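Local coordinates for Sts-2 protein (Mus musculus, PDB 3D4I) that probably interferes with CBL-mediated down-regulation of receptor tyrosine kinases, and carries in this domain an acid-dependent phosphatase activity, at residues Q23-G26 with Q31-T34; K27-Q32 with L45-S50; C209-P212 with L216-R219. All coordinates share one frame; numbering follows the deposited sequence.

Overall arrangement
Two neighbouring contacts and one distant one illustrate how short links along a chain shape the loops around an alpha/beta core. After strand 11-16, interaction 1 closes the turn between helices 21-25 and 29-32. Interaction 2 starts within that turn and overlaps interaction 1 at Gln31 and Gln32, then closes a longer loop by bringing 45-50 back against helix 29-32. The two centres are about 4 Å apart, and Phe25 and Cys33 of the first pack on Phe47 of the second. Interaction 3 follows in series on the opposite side of the chain's centre, its centre about 35 and 36 Å from theirs, folding the loop before helix 221-229 onto helix 211-214. All three touch the second subunit.

Interaction 1: Q23-G26 with Q31-T34; sequences QVFG and QQCT
Phe25 and Gln32 mark the nearest approach of the two backbones, with their CA atoms 8.4 Å apart. Each sits at the end of a short helix: Phe25 closes helix 21-25, after which Gly26 departs from helical angles with a positive phi of 86°, and Gln32 closes helix 29-32, with Cys33 leading the chain away. That gap is bridged by a side chain, Gln32. Its CG stands anti to the carbonyl carbon (chi1 -62°) and the chain runs extended beyond it, which carries the amide to the end of the other helix. There NE2 donates to Phe25 O over 2.9 Å in a slightly bent bond; the acceptor lies close to the plane of the amide, whereas the donor is tilted from the carbonyl plane.

The two helices belong to the excursion that follows strand 11-16 of the histidine phosphatase fold, the strand that leads into the family's Arg-His-Gly signature. A carbonyl in the last turn of a helix commonly lacks its i+4 amide partner, and here a glutamine amide serves instead. The same NE2 has a second acceptor in Ser28, which helps fix the rotation of the group. Its other branch, OE1, rests 3.6 Å from Phe25 CB and 3.8 Å from Phe25 CD1, with amide and ring planes 78° apart. An alanine in place of Gln32 would probably leave Phe25 O and Ser28 OG without their shared donor and the turn between the helices freer to shift. The Phe25 ring carries Val24 CG1 over the centre of one face, 3.7 Å above its plane, and meets the ring of Phe47; Phe25 also packs on Thr259 of the second subunit.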
loop_
_atom_site.group_PDB
_atom_site.type_symbol
_atom_site.label_atom_id
_atom_site.label_comp_id
_atom_site.label_asym_id
_atom_site.label_seq_id
_atom_site.Cartn_x
_atom_site.Cartn_y
_atom_site.Cartn_z
ATOM N N GLN A 23 3.317 14.484 -0.675
ATOM C CA GLN A 23 4.295 14.108 0.371
ATOM C C GLN A 23 5.454 13.369 -0.300
ATOM O O GLN A 23 6.626 13.473 0.124
ATOM C CB GLN A 23 3.715 13.120 1.417
ATOM C CG GLN A 23 4.599 13.019 2.656
ATOM C CD GLN A 23 4.206 11.913 3.610
ATOM O OE1 GLN A 23 3.027 11.682 3.880
ATOM N NE2 GLN A 23 5.209 11.237 4.157
ATOM N N VAL A 24 5.121 12.581 -1.321
ATOM C CA VAL A 24 6.116 11.786 -2.019
ATOM C C VAL A 24 6.797 12.591 -3.142
ATOM O O VAL A 24 8.015 12.569 -3.286
ATOM C CB VAL A 24 5.494 10.470 -2.592
ATOM C CG1 VAL A 24 6.524 9.675 -3.442
ATOM C CG2 VAL A 24 5.086 9.574 -1.462
ATOM N N PHE A 25 5.993 13.255 -3.955
ATOM C CA PHE A 25 6.494 13.828 -5.192
ATOM C C PHE A 25 6.870 15.294 -5.054
ATOM O O PHE A 25 7.472 15.883 -5.969
ATOM C CB PHE A 25 5.515 13.561 -6.331
ATOM C CG PHE A 25 5.382 12.083 -6.634
ATOM C CD1 PHE A 25 6.414 11.411 -7.292
ATOM C CD2 PHE A 25 4.295 11.361 -6.170
ATOM C CE1 PHE A 25 6.344 10.052 -7.550
ATOM C CE2 PHE A 25 4.197 9.977 -6.425
ATOM C CZ PHE A 25 5.246 9.324 -7.112
ATOM N N GLY A 26 6.541 15.869 -3.907
ATOM C CA GLY A 26 6.975 17.236 -3.577
ATOM C C GLY A 26 6.058 18.327 -4.095
ATOM O O GLY A 26 4.983 18.053 -4.643
ATOM N N GLN A 31 2.670 19.757 -11.693
ATOM C CA GLN A 31 3.369 19.955 -12.973
ATOM C C GLN A 31 3.956 18.650 -13.505
ATOM O O GLN A 31 4.035 18.473 -14.704
ATOM C CB GLN A 31 4.457 21.039 -12.873
ATOM C CG GLN A 31 3.919 22.456 -12.662
ATOM C CD GLN A 31 3.342 22.660 -11.292
ATOM O OE1 GLN A 31 3.961 22.306 -10.299
ATOM N NE2 GLN A 31 2.135 23.196 -11.224
ATOM N N GLN A 32 4.341 17.728 -12.614
ATOM C CA GLN A 32 4.810 16.395 -13.025
ATOM C C GLN A 32 3.759 15.588 -13.783
ATOM O O GLN A 32 4.097 14.787 -14.656
ATOM C CB GLN A 32 5.289 15.567 -11.808
ATOM C CG GLN A 32 6.485 16.207 -11.086
ATOM C CD GLN A 32 6.810 15.530 -9.766
ATOM O OE1 GLN A 32 6.728 14.318 -9.648
ATOM N NE2 GLN A 32 7.195 16.316 -8.784
ATOM N N CYS A 33 2.499 15.773 -13.426
ATOM C CA CYS A 33 1.434 14.901 -13.920
ATOM C C CYS A 33 0.470 15.611 -14.868
ATOM O O CYS A 33 -0.625 15.120 -15.100
ATOM C CB CYS A 33 0.679 14.246 -12.740
ATOM S SG CYS A 33 -0.316 15.350 -11.701
ATOM N N THR A 34 0.924 16.741 -15.433
ATOM C CA THR A 34 0.155 17.551 -16.388
ATOM C C THR A 34 0.864 17.496 -17.735
ATOM O O THR A 34 2.040 17.840 -17.834
ATOM C CB THR A 34 0.052 19.038 -15.898
ATOM O OG1 THR A 34 -0.571 19.080 -14.611
ATOM C CG2 THR A 34 -0.770 19.903 -16.859
#

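Interaction 2: K27-Q32 with L45-S50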
loop_
_atom_site.group_PDB
_atom_site.type_symbol
_atom_site.label_atom_id
_atom_site.label_comp_id
_atom_site.label_asym_id
_atom_site.label_seq_id
_atom_site.Cartn_x
_atom_site.Cartn_y
_atom_site.Cartn_z
ATOM N N LYS A 27 6.469 19.587 -3.897
ATOM C CA LYS A 27 5.586 20.713 -4.206
ATOM C C LYS A 27 5.254 20.857 -5.713
ATOM O O LYS A 27 4.200 21.378 -6.053
ATOM C CB LYS A 27 6.088 22.049 -3.569
ATOM C CG LYS A 27 7.544 22.441 -3.840
ATOM C CD LYS A 27 7.961 23.671 -2.950
ATOM C CE LYS A 27 9.399 24.201 -3.224
ATOM N NZ LYS A 27 9.745 25.481 -2.388
ATOM N N SER A 28 6.124 20.332 -6.572
ATOM C CA SER A 28 5.937 20.315 -8.033
ATOM C C SER A 28 5.104 19.148 -8.574
ATOM O O SER A 28 5.035 18.970 -9.779
ATOM C CB SER A 28 7.289 20.328 -8.737
ATOM O OG SER A 28 7.938 19.065 -8.729
ATOM N N TRP A 29 4.469 18.374 -7.691
ATOM C CA TRP A 29 3.713 17.169 -8.113
ATOM C C TRP A 29 2.724 17.461 -9.262
ATOM O O TRP A 29 2.616 16.676 -10.186
ATOM C CB TRP A 29 2.993 16.513 -6.908
ATOM C CG TRP A 29 1.749 17.254 -6.513
ATOM C CD1 TRP A 29 1.666 18.334 -5.689
ATOM C CD2 TRP A 29 0.412 17.010 -6.989
ATOM N NE1 TRP A 29 0.373 18.763 -5.600
ATOM C CE2 TRP A 29 -0.422 17.973 -6.391
ATOM C CE3 TRP A 29 -0.156 16.059 -7.859
ATOM C CZ2 TRP A 29 -1.799 18.026 -6.623
ATOM C CZ3 TRP A 29 -1.530 16.107 -8.097
ATOM C CH2 TRP A 29 -2.334 17.085 -7.479
ATOM N N LEU A 30 1.998 18.574 -9.198
ATOM C CA LEU A 30 0.960 18.852 -10.213
ATOM C C LEU A 30 1.535 19.070 -11.619
ATOM O O LEU A 30 0.972 18.594 -12.614
ATOM C CB LEU A 30 0.009 19.975 -9.778
ATOM C CG LEU A 30 -1.178 20.311 -10.701
ATOM C CD1 LEU A 30 -2.040 19.066 -10.926
ATOM C CD2 LEU A 30 -2.015 21.464 -10.120
ATOM N N GLN A 31 2.670 19.757 -11.693
ATOM C CA GLN A 31 3.369 19.955 -12.973
ATOM C C GLN A 31 3.956 18.650 -13.505
ATOM O O GLN A 31 4.035 18.473 -14.704
ATOM C CB GLN A 31 4.457 21.039 -12.873
ATOM C CG GLN A 31 3.919 22.456 -12.662
ATOM C CD GLN A 31 3.342 22.660 -11.292
ATOM O OE1 GLN A 31 3.961 22.306 -10.299
ATOM N NE2 GLN A 31 2.135 23.196 -11.224
ATOM N N GLN A 32 4.341 17.728 -12.614
ATOM C CA GLN A 32 4.810 16.395 -13.025
ATOM C C GLN A 32 3.759 15.588 -13.783
ATOM O O GLN A 32 4.097 14.787 -14.656
ATOM C CB GLN A 32 5.289 15.567 -11.808
ATOM C CG GLN A 32 6.485 16.207 -11.086
ATOM C CD GLN A 32 6.810 15.530 -9.766
ATOM O OE1 GLN A 32 6.728 14.318 -9.648
ATOM N NE2 GLN A 32 7.195 16.316 -8.784
ATOM N N LEU A 45 3.513 5.108 -10.777
ATOM C CA LEU A 45 2.316 4.361 -10.439
ATOM C C LEU A 45 1.712 4.818 -9.125
ATOM O O LEU A 45 0.571 4.471 -8.832
ATOM C CB LEU A 45 2.563 2.847 -10.404
ATOM C CG LEU A 45 3.143 2.215 -11.677
ATOM C CD1 LEU A 45 3.193 0.722 -11.493
ATOM C CD2 LEU A 45 2.253 2.541 -12.901
ATOM N N ASN A 46 2.444 5.604 -8.342
ATOM C CA ASN A 46 1.867 6.089 -7.076
ATOM C C ASN A 46 0.990 7.324 -7.245
ATOM O O ASN A 46 0.349 7.745 -6.282
ATOM C CB ASN A 46 2.956 6.337 -6.030
ATOM C CG ASN A 46 2.438 6.289 -4.596
ATOM O OD1 ASN A 46 1.582 5.487 -4.257
ATOM N ND2 ASN A 46 3.002 7.146 -3.735
ATOM N N PHE A 47 0.983 7.928 -8.444
ATOM C CA PHE A 47 -0.084 8.879 -8.808
ATOM C C PHE A 47 -1.343 8.073 -9.035
ATOM O O PHE A 47 -1.254 6.972 -9.575
ATOM C CB PHE A 47 0.254 9.687 -10.078
ATOM C CG PHE A 47 1.299 10.753 -9.868
ATOM C CD1 PHE A 47 2.649 10.428 -9.815
ATOM C CD2 PHE A 47 0.934 12.088 -9.736
ATOM C CE1 PHE A 47 3.652 11.445 -9.652
ATOM C CE2 PHE A 47 1.896 13.077 -9.546
ATOM C CZ PHE A 47 3.254 12.766 -9.528
ATOM N N PRO A 48 -2.520 8.590 -8.593
ATOM C CA PRO A 48 -3.749 7.800 -8.753
ATOM C C PRO A 48 -4.187 7.662 -10.218
ATOM O O PRO A 48 -3.786 8.460 -11.066
ATOM C CB PRO A 48 -4.797 8.588 -7.934
ATOM C CG PRO A 48 -4.235 10.030 -7.866
ATOM C CD PRO A 48 -2.749 9.886 -7.925
ATOM N N ARG A 49 -5.016 6.663 -10.493
ATOM C CA ARG A 49 -5.496 6.375 -11.850
ATOM C C ARG A 49 -6.176 7.575 -12.477
ATOM O O ARG A 49 -6.044 7.820 -13.671
ATOM C CB ARG A 49 -6.434 5.146 -11.838
ATOM C CG ARG A 49 -5.858 3.889 -12.509
ATOM C CD ARG A 49 -6.704 2.650 -12.160
ATOM N NE ARG A 49 -6.937 1.739 -13.284
ATOM C CZ ARG A 49 -7.821 0.735 -13.255
ATOM N NH1 ARG A 49 -8.549 0.514 -12.159
ATOM N NH2 ARG A 49 -7.998 -0.050 -14.321
ATOM N N SER A 50 -6.888 8.347 -11.661
ATOM C CA SER A 50 -7.608 9.521 -12.142
ATOM C C SER A 50 -7.749 10.565 -11.048
ATOM O O SER A 50 -7.555 10.266 -9.864
ATOM C CB SER A 50 -9.005 9.123 -12.643
ATOM O OG SER A 50 -9.839 8.766 -11.553
#
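Phe47 reaches from an irregular loop to the side of helix 29-32 and meets Trp29 there, in a part of the histidine phosphatase fold that lies between strand 11-16 and helix 69-85, apart from the central sheet. The closely packed half of the contact is aromatic and buried. Phe47 CE2 comes to the edge of the indole, near its plane, and stands 4.0 Å from Trp29 CE3, while the same CE2 is 3.7 Å from Trp29 O. The phenyl ring thus presents its rim both to a neighbouring ring and to a backbone oxygen. Trp29 owes its pose to a chi1 of 77°, which sets CG between the backbone N and the carbonyl carbon; Leu30 CB then lies over the centre of one indole face. Around this pair Phe47 also touches Cys33 and Tyr40, and Trp29 packs on Val21 and Asp22 of helix 21-25.

Toward solvent the contact thins out. Gln32, only partly exposed, sends OE1 to the rim of the phenyl ring, 3.8 Å from Phe47 CZ, with amide and ring planes 71° apart. Farther along the loop, the exposed Arg49 turns to the dimer interface, where it forms salt bridges with Glu80 and Asp84 of the second subunit. At the start of the helix, exposed Ser28 occupies the N-cap position, yet its hydroxyl makes no capping bond: Ser28 OG instead accepts from Gln32 NE2 over 2.8 Å, lying nearly in the plane of that amide.

Interaction 3: C209-P212 with L216-R219; sequences CTRP and LPPR
Arg211 and Leu216 stand with CA atoms 5.1 Å apart, joined by a nearly straight bond of 2.9 Å from Leu216 N to Arg211 O. This link from residue i+5 back to residue i defines a pi-turn; it closes the chain round the short, weakly bonded helix 211-214, in the connection of the histidine phosphatase fold that leads from strand 196-201 toward strand 236-241. The side chain of Arg211 then fastens the turn a second time. A bend at chi3 (78°) swings the guanidinium toward Pro217, whose carbonyl oxygen it grips side-on with two nitrogens: Arg211 NE is 2.6 Å from Pro217 O, and Arg211 NH2 is 2.8 Å from that atom. The oxygen lies almost exactly in the guanidinium plane, so the fork holds the guanidinium edge-on to the carbonyl and limits its rotation.

Its two faces are covered as well. Leu216 CB lies over one, 3.6 Å above the plane, and Arg219 CG over the opposite one at 3.4 Å, both offset toward the rim, giving a sandwich of aliphatic groups about a charged plate. The extended Arg219 passes at about a right angle to Arg211, with the two guanidinium planes 54° apart, and Arg211 NH1 comes over one face of the Arg219 guanidinium. Such closeness of like charges is probably eased by Asp207, which forms a salt bridge with Arg219 NE, while the side chain of Arg219 also packs on Trp271 of the second subunit. In that overlap Arg211 NH1 stands 3.5 Å from Arg219 CZ.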
loop_
_atom_site.group_PDB
_atom_site.type_symbol
_atom_site.label_atom_id
_atom_site.label_comp_id
_atom_site.label_asym_id
_atom_site.label_seq_id
_atom_site.Cartn_x
_atom_site.Cartn_y
_atom_site.Cartn_z
ATOM N N CYS A 209 -9.289 17.258 18.401
ATOM C CA CYS A 209 -10.648 16.709 18.425
ATOM C C CYS A 209 -10.895 15.722 19.578
ATOM O O CYS A 209 -12.024 15.239 19.775
ATOM C CB CYS A 209 -11.044 16.128 17.052
ATOM S SG CYS A 209 -11.143 17.402 15.747
ATOM N N THR A 210 -9.850 15.420 20.348
ATOM C CA THR A 210 -9.977 14.463 21.456
ATOM C C THR A 210 -9.850 15.144 22.807
ATOM O O THR A 210 -10.624 14.841 23.708
ATOM C CB THR A 210 -8.993 13.260 21.356
ATOM O OG1 THR A 210 -7.642 13.728 21.376
ATOM C CG2 THR A 210 -9.229 12.480 20.058
ATOM N N ARG A 211 -8.902 16.072 22.940
ATOM C CA ARG A 211 -8.739 16.833 24.197
ATOM C C ARG A 211 -10.052 17.430 24.748
ATOM O O ARG A 211 -10.325 17.272 25.942
ATOM C CB ARG A 211 -7.635 17.881 24.076
ATOM C CG ARG A 211 -6.252 17.241 24.035
ATOM C CD ARG A 211 -5.148 18.248 24.103
ATOM N NE ARG A 211 -4.928 18.742 25.459
ATOM C CZ ARG A 211 -4.189 18.136 26.390
ATOM N NH1 ARG A 211 -3.580 16.981 26.149
ATOM N NH2 ARG A 211 -4.041 18.712 27.573
ATOM N N PRO A 212 -10.873 18.088 23.884
ATOM C CA PRO A 212 -12.172 18.615 24.354
ATOM C C PRO A 212 -13.111 17.539 24.892
ATOM O O PRO A 212 -13.823 17.798 25.863
ATOM C CB PRO A 212 -12.776 19.269 23.098
ATOM C CG PRO A 212 -11.630 19.546 22.214
ATOM C CD PRO A 212 -10.662 18.410 22.456
ATOM N N LEU A 216 -9.826 18.097 28.708
ATOM C CA LEU A 216 -8.468 18.593 28.928
ATOM C C LEU A 216 -8.261 19.966 28.277
ATOM O O LEU A 216 -8.871 20.269 27.245
ATOM C CB LEU A 216 -7.441 17.583 28.390
ATOM C CG LEU A 216 -7.483 16.140 28.934
ATOM C CD1 LEU A 216 -6.464 15.241 28.242
ATOM C CD2 LEU A 216 -7.260 16.108 30.438
ATOM N N PRO A 217 -7.398 20.805 28.860
ATOM C CA PRO A 217 -7.169 22.088 28.215
ATOM C C PRO A 217 -6.281 21.894 26.962
ATOM O O PRO A 217 -5.613 20.870 26.839
ATOM C CB PRO A 217 -6.441 22.887 29.298
ATOM C CG PRO A 217 -5.674 21.858 30.052
ATOM C CD PRO A 217 -6.585 20.648 30.075
ATOM N N PRO A 218 -6.302 22.852 26.025
ATOM C CA PRO A 218 -5.415 22.739 24.865
ATOM C C PRO A 218 -3.962 22.602 25.299
ATOM O O PRO A 218 -3.561 23.202 26.301
ATOM C CB PRO A 218 -5.645 24.071 24.141
ATOM C CG PRO A 218 -7.081 24.417 24.493
ATOM C CD PRO A 218 -7.146 24.063 25.951
ATOM N N ARG A 219 -3.192 21.790 24.576
ATOM C CA ARG A 219 -1.750 21.713 24.774
ATOM C C ARG A 219 -1.170 23.048 24.359
ATOM O O ARG A 219 -1.752 23.731 23.524
ATOM C CB ARG A 219 -1.139 20.637 23.874
ATOM C CG ARG A 219 -1.482 19.243 24.243
ATOM C CD ARG A 219 -0.716 18.268 23.391
ATOM N NE ARG A 219 -1.170 16.903 23.642
ATOM C CZ ARG A 219 -0.624 16.076 24.525
ATOM N NH1 ARG A 219 0.401 16.466 25.270
ATOM N NH2 ARG A 219 -1.111 14.852 24.665
#